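Multiheme cytochrome cf (Carboxydothermus ferrireducens DSM 11255, PDB 6QVM) is an undecaheme c-type cytochrome of the S-layer that probably carries electrons out of the cell to reduce insoluble Fe(III). Local coordinates at residues A[263-267]-A[268-272]; A[256-259]-A[260-263]; A[134-137]-A[138-142]. All blocks are in the same frame, centred on the assembly; numbering follows the deposited sequence.

Contact 1. Residues A[263-267]-A[268-272]; sequences DKFQA and SDVRY
Asp269 folds its carboxylate back onto the backbone of Gln266, closing a short 3-10 turn that leads the chain into strand 270-275. CG of Asp269 sits beside its own backbone N and opposite the carbonyl carbon (chi1 -50°), a rotation that brings OD2 to within 2.7 Å of Gln266 N. The N-H meets that oxygen on its anti side, 16° out of the carboxylate plane. The peptide returns the gesture: Asp269 N donates to Gln266 O at 3.0 Å, so the two residues grip each other twice. With an alanine here the carboxylate is gone, and Gln266 N would probably be left without its acceptor in this turn and the start of the turn freer to move.

The Gln266 side chain itself leads away from the turn and gives its NE2 to the carbonyl of Trp259. Phe265 and Val270 form an apolar pair beside this turn. The ring of Phe265 and the branch of Val270 cross obliquely, with CD2 of Phe265 3.8 Å from CG2 of Val270. That same methyl presses on the peptide, 3.3 Å from Gln266 O. Phe265 also leans on Tyr292 of strand 292-295, and Val270 on Phe282 of strand 279-284, so both are tucked against the antiparallel sheet. Just beyond, Arg271 and Tyr272 both face Val283 in a classic beta bulge, where the chain turns a corner. Ala267 O receives Val270 N at 3.0 Å, and one water donates to both Ala267 O and Val270 O, at 2.7 Å from each.

Contact 2. Residues A[256-259]-A[260-263]; sequences MLLW and SLND
Trp259 and Asn262 make the tight side of this surface loop, one residue at each end of a 3-10 turn. Their side chains run side by side in the same direction, the indole and the amide only 7° from parallel. ND2 of Asn262 comes to 3.5 Å from CZ3 of Trp259. Asn262 gets there with CG anti to its backbone N (chi1 -166°), which lays the amide alongside the six-membered ring. Leu257 CB covers one face of the indole, 3.7 Å above its plane and offset toward the rim, while Trp301 of strand 300-303 meets the ring with its plane at about 45°. The backbone draws the two residues together as well: Asn262 N donates to Trp259 O at 2.8 Å.

The other side is looser. Leu258 and Leu261 touch through CB of Leu258 and CG of Leu261, 4.1 Å apart, and Leu261 and Ser260 are exposed. Even so, the backbone of the leucines is fastened, with Leu261 N donating to Leu258 O at 3.0 Å. Both leucines also touch a neighbouring molecule in the crystal.

Further bonds fasten the turn. Leu258 O takes a second donor, Trp301 NE1, which ties the turn to the sheet. OD1 of Asn262 accepts Lys264 N in an Asx turn, with a weak bond from Phe265 N beside it. The chemistry therefore implies a loop held by uncharged groups: backbone N-H and the indole N-H of Trp301 as donors, backbone carbonyls and the Asn262 amide oxygen as acceptors, with no salt bridge across the contact.

Contact 3. Residues A[134-137]-A[138-142]; sequences YFLM and VALKA
The ring of Tyr134 carries CG2 of Val138 over one face, 4.3 Å above the plane and offset toward the rim, one helical turn further on. The ring of Phe135 turns off to another side of the helix, where it packs on Glu102 and Val106 of helix 102-113 and on Ile127. Leu136 and Leu140 lie side by side and point the same way, CD1 of Leu136 4.1 Å from CG of Leu140, and both reach helix 199-212.

The backbone closes helix 129-139 with a Schellman motif. Lys141 takes a positive phi of 47°, Ala142 N donates to Met137 O at 3.0 Å, and Lys141 N donates to Val138 O at 2.8 Å. Ala142 then stands at the N-cap of helix 143-146, so one helix gives way to the next almost at once.

The Met137 chain leaves with CG anti to the backbone N and bends at chi3 (65°), which carries CE to 4.2 Å from CG2 of Val138. Met137, Leu140 and Ala142 all rest on Trp173 of helix 165-176, and the hydroxyl of Tyr213 bonds to Ala139 O.

How the contacts relate
Along the chain contact 3 comes first, then contact 2, then contact 1. Contacts 2 and 1 are consecutive and share Asp263, their centres 10 Å apart; contact 2 lies in the loop between strands 247-248 and 270-275 of the five-stranded antiparallel sheet, and contact 1 carries that loop into strand 270-275. Trp259 links them directly, its CZ3 3.6 Å from Phe265 CE2. The side chain of Val270 is about 13 Å from a bound heme c. Contact 3 lies at the end of helix 129-139, packed among helices 102-113, 165-176 and 199-212, its centre 41 Å from that of contact 1 and 46 Å from that of contact 2. This separation fits the protein's modular build; the helical region may be its S-layer-binding part.

Contact 1. Residues A[263-267]-A[268-272]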
ATOM      1  N   ASP A 263      21.618  27.571  15.426  1.00 46.19           N
ATOM      2  CA  ASP A 263      22.014  28.969  15.322  1.00 65.17           C
ATOM      3  C   ASP A 263      21.824  29.557  13.924  1.00 61.97           C
ATOM      4  O   ASP A 263      21.938  30.776  13.765  1.00 77.18           O
ATOM      5  CB  ASP A 263      23.479  29.130  15.748  1.00 63.39           C
ATOM      6  CG  ASP A 263      24.387  28.115  15.087  1.00 67.30           C
ATOM      7  OD1 ASP A 263      23.886  27.046  14.682  1.00 87.64           O
ATOM      8  OD2 ASP A 263      25.599  28.389  14.962  1.00 67.60           O
ATOM      9  N   LYS A 264      21.537  28.737  12.914  1.00 61.18           N
ATOM     10  CA  LYS A 264      21.332  29.242  11.563  1.00 54.22           C
ATOM     11  C   LYS A 264      19.867  29.433  11.194  1.00 53.53           C
ATOM     12  O   LYS A 264      19.558  30.360  10.435  1.00 56.92           O
ATOM     13  CB  LYS A 264      21.989  28.310  10.541  1.00 50.07           C
ATOM     14  CG  LYS A 264      23.481  28.093  10.792  1.00 53.39           C
ATOM     15  CD  LYS A 264      24.285  27.967   9.517  1.00 65.27           C
ATOM     16  CE  LYS A 264      25.707  27.517   9.828  1.00 64.38           C
ATOM     17  NZ  LYS A 264      26.566  27.513   8.611  1.00 72.32           N
ATOM     18  N   PHE A 265      18.950  28.612  11.716  1.00 52.25           N
ATOM     19  CA  PHE A 265      17.537  28.835  11.443  1.00 41.38           C
ATOM     20  C   PHE A 265      16.688  28.306  12.589  1.00 42.15           C
ATOM     21  O   PHE A 265      17.177  27.646  13.509  1.00 51.90           O
ATOM     22  CB  PHE A 265      17.104  28.221  10.099  1.00 36.65           C
ATOM     23  CG  PHE A 265      17.336  26.737   9.985  1.00 39.61           C
ATOM     24  CD1 PHE A 265      18.574  26.243   9.607  1.00 30.40           C
ATOM     25  CD2 PHE A 265      16.311  25.837  10.236  1.00 34.39           C
ATOM     26  CE1 PHE A 265      18.792  24.881   9.496  1.00 40.53           C
ATOM     27  CE2 PHE A 265      16.520  24.476  10.119  1.00 29.34           C
ATOM     28  CZ  PHE A 265      17.760  23.996   9.745  1.00 33.81           C
ATOM     29  N   GLN A 266      15.401  28.638  12.518  1.00 32.25           N
ATOM     30  CA  GLN A 266      14.405  28.292  13.520  1.00 40.19           C
ATOM     31  C   GLN A 266      13.198  27.674  12.828  1.00 47.62           C
ATOM     32  O   GLN A 266      13.128  27.604  11.598  1.00 46.13           O
ATOM     33  CB  GLN A 266      13.981  29.523  14.336  1.00 48.64           C
ATOM     34  CG  GLN A 266      15.076  30.059  15.235  1.00 41.70           C
ATOM     35  CD  GLN A 266      15.441  29.079  16.332  1.00 48.49           C
ATOM     36  OE1 GLN A 266      14.635  28.787  17.217  1.00 45.88           O
ATOM     37  NE2 GLN A 266      16.656  28.553  16.268  1.00 38.74           N
ATOM     38  N   ALA A 267      12.227  27.244  13.639  1.00 46.25           N
ATOM     39  CA  ALA A 267      11.094  26.495  13.104  1.00 42.65           C
ATOM     40  C   ALA A 267      10.294  27.331  12.115  1.00 43.75           C
ATOM     41  O   ALA A 267       9.776  26.806  11.122  1.00 43.33           O
ATOM     42  CB  ALA A 267      10.196  26.000  14.234  1.00 34.13           C
ATOM     43  N   SER A 268      10.180  28.634  12.370  1.00 54.64           N
ATOM     44  CA  SER A 268       9.406  29.508  11.497  1.00 58.32           C
ATOM     45  C   SER A 268      10.101  29.792  10.168  1.00 50.44           C
ATOM     46  O   SER A 268       9.447  30.275   9.238  1.00 57.45           O
ATOM     47  CB  SER A 268       9.090  30.824  12.212  1.00 53.07           C
ATOM     48  OG  SER A 268      10.265  31.395  12.754  1.00 59.74           O
ATOM     49  N   ASP A 269      11.397  29.502  10.051  1.00 46.57           N
ATOM     50  CA  ASP A 269      12.052  29.549   8.750  1.00 45.21           C
ATOM     51  C   ASP A 269      11.771  28.306   7.917  1.00 52.07           C
ATOM     52  O   ASP A 269      12.070  28.301   6.717  1.00 48.16           O
ATOM     53  CB  ASP A 269      13.565  29.711   8.919  1.00 49.05           C
ATOM     54  CG  ASP A 269      13.932  30.841   9.864  1.00 68.27           C
ATOM     55  OD1 ASP A 269      13.476  31.988   9.643  1.00 64.49           O
ATOM     56  OD2 ASP A 269      14.663  30.570  10.841  1.00 68.45           O
ATOM     57  N   VAL A 270      11.202  27.266   8.523  1.00 45.02           N
ATOM     58  CA  VAL A 270      11.055  25.964   7.888  1.00 39.73           C
ATOM     59  C   VAL A 270       9.650  25.834   7.322  1.00 32.82           C
ATOM     60  O   VAL A 270       8.660  26.092   8.015  1.00 37.43           O
ATOM     61  CB  VAL A 270      11.356  24.826   8.877  1.00 36.42           C
ATOM     62  CG1 VAL A 270      11.324  23.482   8.166  1.00 39.83           C
ATOM     63  CG2 VAL A 270      12.701  25.051   9.540  1.00 34.23           C
ATOM     64  N   ARG A 271       9.566  25.428   6.060  1.00 33.45           N
ATOM     65  CA  ARG A 271       8.292  25.123   5.426  1.00 36.22           C
ATOM     66  C   ARG A 271       7.919  23.655   5.609  1.00 31.81           C
ATOM     67  O   ARG A 271       6.795  23.337   6.006  1.00 32.30           O
ATOM     68  CB  ARG A 271       8.368  25.476   3.941  1.00 37.27           C
ATOM     69  CG  ARG A 271       7.028  25.682   3.292  1.00 52.09           C
ATOM     70  CD  ARG A 271       7.171  25.991   1.834  1.00 56.91           C
ATOM     71  NE  ARG A 271       7.379  27.409   1.551  1.00 52.00           N
ATOM     72  CZ  ARG A 271       6.403  28.313   1.534  1.00 48.31           C
ATOM     73  NH1 ARG A 271       6.660  29.578   1.248  1.00 35.62           N
ATOM     74  NH2 ARG A 271       5.159  27.945   1.781  1.00 38.95           N
ATOM     75  N   TYR A 272       8.849  22.748   5.312  1.00 26.52           N
ATOM     76  CA  TYR A 272       8.605  21.319   5.427  1.00 24.71           C
ATOM     77  C   TYR A 272       9.822  20.626   6.020  1.00 26.57           C
ATOM     78  O   TYR A 272      10.953  21.098   5.885  1.00 37.26           O
ATOM     79  CB  TYR A 272       8.279  20.683   4.069  1.00 30.46           C
ATOM     80  CG  TYR A 272       6.912  21.037   3.542  1.00 28.47           C
ATOM     81  CD1 TYR A 272       5.767  20.692   4.246  1.00 26.70           C
ATOM     82  CD2 TYR A 272       6.766  21.716   2.340  1.00 29.14           C
ATOM     83  CE1 TYR A 272       4.517  21.008   3.768  1.00 26.16           C
ATOM     84  CE2 TYR A 272       5.516  22.043   1.854  1.00 27.60           C
ATOM     85  CZ  TYR A 272       4.395  21.683   2.572  1.00 27.99           C
ATOM     86  OH  TYR A 272       3.142  21.998   2.103  1.00 30.39           O
TER
HETATM   87  O   HOH W   1       7.208  26.724  10.263  1.00 43.03           O

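Contact 2. Residues A[256-259]-A[260-263]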
ATOM      1  N   MET A 256      11.322  18.417  20.490  1.00 40.73           N
ATOM      2  CA  MET A 256      12.448  17.489  20.524  1.00 37.50           C
ATOM      3  C   MET A 256      13.514  17.798  19.485  1.00 39.21           C
ATOM      4  O   MET A 256      14.521  17.086  19.432  1.00 37.13           O
ATOM      5  CB  MET A 256      11.972  16.040  20.348  1.00 44.36           C
ATOM      6  CG  MET A 256      11.139  15.807  19.112  1.00 54.79           C
ATOM      7  SD  MET A 256      11.413  14.215  18.333  1.00 72.33           S
ATOM      8  CE  MET A 256      12.917  14.553  17.428  1.00 45.61           C
ATOM      9  N   LEU A 257      13.319  18.825  18.659  1.00 35.46           N
ATOM     10  CA  LEU A 257      14.365  19.217  17.726  1.00 38.25           C
ATOM     11  C   LEU A 257      15.417  20.110  18.368  1.00 37.25           C
ATOM     12  O   LEU A 257      16.432  20.398  17.726  1.00 39.39           O
ATOM     13  CB  LEU A 257      13.750  19.916  16.513  1.00 35.90           C
ATOM     14  CG  LEU A 257      12.817  18.993  15.732  1.00 41.30           C
ATOM     15  CD1 LEU A 257      12.241  19.673  14.501  1.00 27.14           C
ATOM     16  CD2 LEU A 257      13.564  17.720  15.366  1.00 33.17           C
ATOM     17  N   LEU A 258      15.194  20.538  19.611  1.00 39.87           N
ATOM     18  CA  LEU A 258      16.138  21.361  20.363  1.00 44.89           C
ATOM     19  C   LEU A 258      16.545  22.591  19.552  1.00 43.39           C
ATOM     20  O   LEU A 258      17.715  22.813  19.247  1.00 39.04           O
ATOM     21  CB  LEU A 258      17.352  20.530  20.788  1.00 44.98           C
ATOM     22  CG  LEU A 258      16.986  19.226  21.503  1.00 61.18           C
ATOM     23  CD1 LEU A 258      18.228  18.442  21.883  1.00 51.24           C
ATOM     24  CD2 LEU A 258      16.114  19.508  22.722  1.00 55.63           C
ATOM     25  N   TRP A 259      15.533  23.385  19.192  1.00 42.00           N
ATOM     26  CA  TRP A 259      15.731  24.498  18.266  1.00 46.79           C
ATOM     27  C   TRP A 259      16.707  25.535  18.802  1.00 44.25           C
ATOM     28  O   TRP A 259      17.429  26.166  18.019  1.00 52.94           O
ATOM     29  CB  TRP A 259      14.390  25.156  17.950  1.00 38.40           C
ATOM     30  CG  TRP A 259      13.604  24.437  16.897  1.00 39.82           C
ATOM     31  CD1 TRP A 259      12.474  23.700  17.081  1.00 42.15           C
ATOM     32  CD2 TRP A 259      13.905  24.370  15.498  1.00 37.35           C
ATOM     33  NE1 TRP A 259      12.047  23.184  15.883  1.00 39.63           N
ATOM     34  CE2 TRP A 259      12.907  23.583  14.894  1.00 41.51           C
ATOM     35  CE3 TRP A 259      14.920  24.902  14.699  1.00 39.45           C
ATOM     36  CZ2 TRP A 259      12.892  23.320  13.524  1.00 42.56           C
ATOM     37  CZ3 TRP A 259      14.905  24.639  13.342  1.00 43.69           C
ATOM     38  CH2 TRP A 259      13.895  23.859  12.767  1.00 36.37           C
ATOM     39  N   SER A 260      16.757  25.724  20.125  1.00 47.30           N
ATOM     40  CA  SER A 260      17.671  26.714  20.685  1.00 47.24           C
ATOM     41  C   SER A 260      19.129  26.357  20.441  1.00 57.56           C
ATOM     42  O   SER A 260      19.996  27.223  20.582  1.00 69.21           O
ATOM     43  CB  SER A 260      17.426  26.883  22.181  1.00 49.71           C
ATOM     44  OG  SER A 260      17.643  25.669  22.870  1.00 47.94           O
ATOM     45  N   LEU A 261      19.419  25.113  20.073  1.00 50.86           N
ATOM     46  CA  LEU A 261      20.758  24.705  19.673  1.00 38.69           C
ATOM     47  C   LEU A 261      21.032  24.959  18.193  1.00 44.40           C
ATOM     48  O   LEU A 261      22.151  24.708  17.731  1.00 46.40           O
ATOM     49  CB  LEU A 261      20.978  23.216  19.982  1.00 45.21           C
ATOM     50  CG  LEU A 261      20.727  22.686  21.401  1.00 57.86           C
ATOM     51  CD1 LEU A 261      21.429  21.344  21.582  1.00 57.14           C
ATOM     52  CD2 LEU A 261      21.179  23.679  22.464  1.00 59.82           C
ATOM     53  N   ASN A 262      20.033  25.421  17.439  1.00 47.76           N
ATOM     54  CA  ASN A 262      20.179  25.700  16.012  1.00 60.55           C
ATOM     55  C   ASN A 262      20.409  27.199  15.846  1.00 58.62           C
ATOM     56  O   ASN A 262      19.509  28.005  16.108  1.00 53.63           O
ATOM     57  CB  ASN A 262      18.949  25.239  15.233  1.00 53.83           C
ATOM     58  CG  ASN A 262      19.190  25.192  13.736  1.00 59.60           C
ATOM     59  OD1 ASN A 262      20.081  25.861  13.217  1.00 53.55           O
ATOM     60  ND2 ASN A 262      18.397  24.389  13.036  1.00 47.07           N
ATOM     61  N   ASP A 263      21.618  27.571  15.426  1.00 46.19           N
ATOM     62  CA  ASP A 263      22.014  28.969  15.322  1.00 65.17           C
ATOM     63  C   ASP A 263      21.824  29.557  13.924  1.00 61.97           C
ATOM     64  O   ASP A 263      21.938  30.776  13.765  1.00 77.18           O
ATOM     65  CB  ASP A 263      23.479  29.130  15.748  1.00 63.39           C
ATOM     66  CG  ASP A 263      24.387  28.115  15.087  1.00 67.30           C
ATOM     67  OD1 ASP A 263      23.886  27.046  14.682  1.00 87.64           O
ATOM     68  OD2 ASP A 263      25.599  28.389  14.962  1.00 67.60           O
TER

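Contact 3. Residues A[134-137]-A[138-142]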
ATOM      1  N   TYR A 134     -32.367  29.757  15.492  1.00 66.54           N
ATOM      2  CA  TYR A 134     -31.010  30.119  15.889  1.00 67.41           C
ATOM      3  C   TYR A 134     -29.988  29.195  15.238  1.00 60.69           C
ATOM      4  O   TYR A 134     -29.058  29.654  14.562  1.00 64.89           O
ATOM      5  CB  TYR A 134     -30.896  30.078  17.412  1.00 73.34           C
ATOM      6  CG  TYR A 134     -29.508  30.336  17.958  1.00 81.27           C
ATOM      7  CD1 TYR A 134     -28.883  31.566  17.777  1.00 79.03           C
ATOM      8  CD2 TYR A 134     -28.836  29.358  18.684  1.00 81.78           C
ATOM      9  CE1 TYR A 134     -27.619  31.807  18.290  1.00 73.63           C
ATOM     10  CE2 TYR A 134     -27.575  29.587  19.202  1.00 80.51           C
ATOM     11  CZ  TYR A 134     -26.971  30.812  19.003  1.00 70.38           C
ATOM     12  OH  TYR A 134     -25.715  31.040  19.518  1.00 75.03           O
ATOM     13  N   PHE A 135     -30.152  27.878  15.430  1.00 48.81           N
ATOM     14  CA  PHE A 135     -29.263  26.908  14.795  1.00 50.44           C
ATOM     15  C   PHE A 135     -29.202  27.126  13.290  1.00 49.86           C
ATOM     16  O   PHE A 135     -28.146  26.956  12.670  1.00 60.06           O
ATOM     17  CB  PHE A 135     -29.723  25.479  15.092  1.00 39.18           C
ATOM     18  CG  PHE A 135     -29.617  25.088  16.528  1.00 43.78           C
ATOM     19  CD1 PHE A 135     -28.678  25.677  17.356  1.00 46.60           C
ATOM     20  CD2 PHE A 135     -30.450  24.117  17.048  1.00 50.05           C
ATOM     21  CE1 PHE A 135     -28.581  25.304  18.689  1.00 56.32           C
ATOM     22  CE2 PHE A 135     -30.354  23.736  18.383  1.00 58.45           C
ATOM     23  CZ  PHE A 135     -29.420  24.333  19.203  1.00 62.34           C
ATOM     24  N   LEU A 136     -30.331  27.502  12.684  1.00 48.54           N
ATOM     25  CA  LEU A 136     -30.347  27.759  11.249  1.00 52.35           C
ATOM     26  C   LEU A 136     -29.512  28.979  10.886  1.00 57.21           C
ATOM     27  O   LEU A 136     -28.913  29.025   9.805  1.00 66.66           O
ATOM     28  CB  LEU A 136     -31.783  27.942  10.766  1.00 48.01           C
ATOM     29  CG  LEU A 136     -31.964  27.957   9.251  1.00 59.39           C
ATOM     30  CD1 LEU A 136     -31.463  26.660   8.639  1.00 57.92           C
ATOM     31  CD2 LEU A 136     -33.417  28.183   8.908  1.00 57.80           C
ATOM     32  N   MET A 137     -29.454  29.969  11.775  1.00 68.06           N
ATOM     33  CA  MET A 137     -28.633  31.144  11.514  1.00 73.73           C
ATOM     34  C   MET A 137     -27.151  30.798  11.576  1.00 73.29           C
ATOM     35  O   MET A 137     -26.366  31.230  10.724  1.00 62.83           O
ATOM     36  CB  MET A 137     -28.975  32.248  12.512  1.00 78.38           C
ATOM     37  CG  MET A 137     -28.060  33.445  12.436  1.00 85.56           C
ATOM     38  SD  MET A 137     -28.138  34.430  13.940  1.00 81.45           S
ATOM     39  CE  MET A 137     -27.480  33.268  15.128  1.00 57.24           C
ATOM     40  N   VAL A 138     -26.751  30.022  12.587  1.00 61.80           N
ATOM     41  CA  VAL A 138     -25.370  29.549  12.682  1.00 65.82           C
ATOM     42  C   VAL A 138     -25.003  28.753  11.437  1.00 71.57           C
ATOM     43  O   VAL A 138     -24.027  29.057  10.742  1.00 70.75           O
ATOM     44  CB  VAL A 138     -25.172  28.705  13.951  1.00 57.72           C
ATOM     45  CG1 VAL A 138     -23.746  28.194  14.027  1.00 62.17           C
ATOM     46  CG2 VAL A 138     -25.537  29.498  15.191  1.00 59.73           C
ATOM     47  N   ALA A 139     -25.806  27.733  11.130  1.00 65.30           N
ATOM     48  CA  ALA A 139     -25.467  26.818  10.047  1.00 62.05           C
ATOM     49  C   ALA A 139     -25.414  27.537   8.704  1.00 61.63           C
ATOM     50  O   ALA A 139     -24.554  27.236   7.869  1.00 71.83           O
ATOM     51  CB  ALA A 139     -26.453  25.654  10.007  1.00 47.33           C
ATOM     52  N   LEU A 140     -26.329  28.477   8.466  1.00 59.33           N
ATOM     53  CA  LEU A 140     -26.266  29.262   7.238  1.00 52.21           C
ATOM     54  C   LEU A 140     -25.266  30.406   7.332  1.00 58.08           C
ATOM     55  O   LEU A 140     -25.149  31.177   6.375  1.00 49.12           O
ATOM     56  CB  LEU A 140     -27.646  29.808   6.867  1.00 53.32           C
ATOM     57  CG  LEU A 140     -28.679  28.777   6.408  1.00 63.28           C
ATOM     58  CD1 LEU A 140     -29.775  29.441   5.591  1.00 54.34           C
ATOM     59  CD2 LEU A 140     -28.001  27.673   5.614  1.00 60.84           C
ATOM     60  N   LYS A 141     -24.567  30.530   8.459  1.00 58.75           N
ATOM     61  CA  LYS A 141     -23.558  31.564   8.684  1.00 80.19           C
ATOM     62  C   LYS A 141     -24.091  32.937   8.270  1.00 86.37           C
ATOM     63  O   LYS A 141     -23.500  33.662   7.468  1.00 92.70           O
ATOM     64  CB  LYS A 141     -22.260  31.224   7.952  1.00 86.63           C
ATOM     65  CG  LYS A 141     -21.621  29.916   8.393  1.00 94.39           C
ATOM     66  CD  LYS A 141     -20.312  29.667   7.670  1.00 96.29           C
ATOM     67  CE  LYS A 141     -20.482  29.748   6.165  1.00 91.06           C
ATOM     68  NZ  LYS A 141     -19.365  29.075   5.447  1.00 83.28           N
ATOM     69  N   ALA A 142     -25.243  33.278   8.843  1.00 91.99           N
ATOM     70  CA  ALA A 142     -25.993  34.465   8.459  1.00 90.30           C
ATOM     71  C   ALA A 142     -26.150  35.433   9.626  1.00 83.62           C
ATOM     72  O   ALA A 142     -27.143  36.158   9.705  1.00 88.06           O
ATOM     73  CB  ALA A 142     -27.361  34.078   7.900  1.00 79.31           C
TER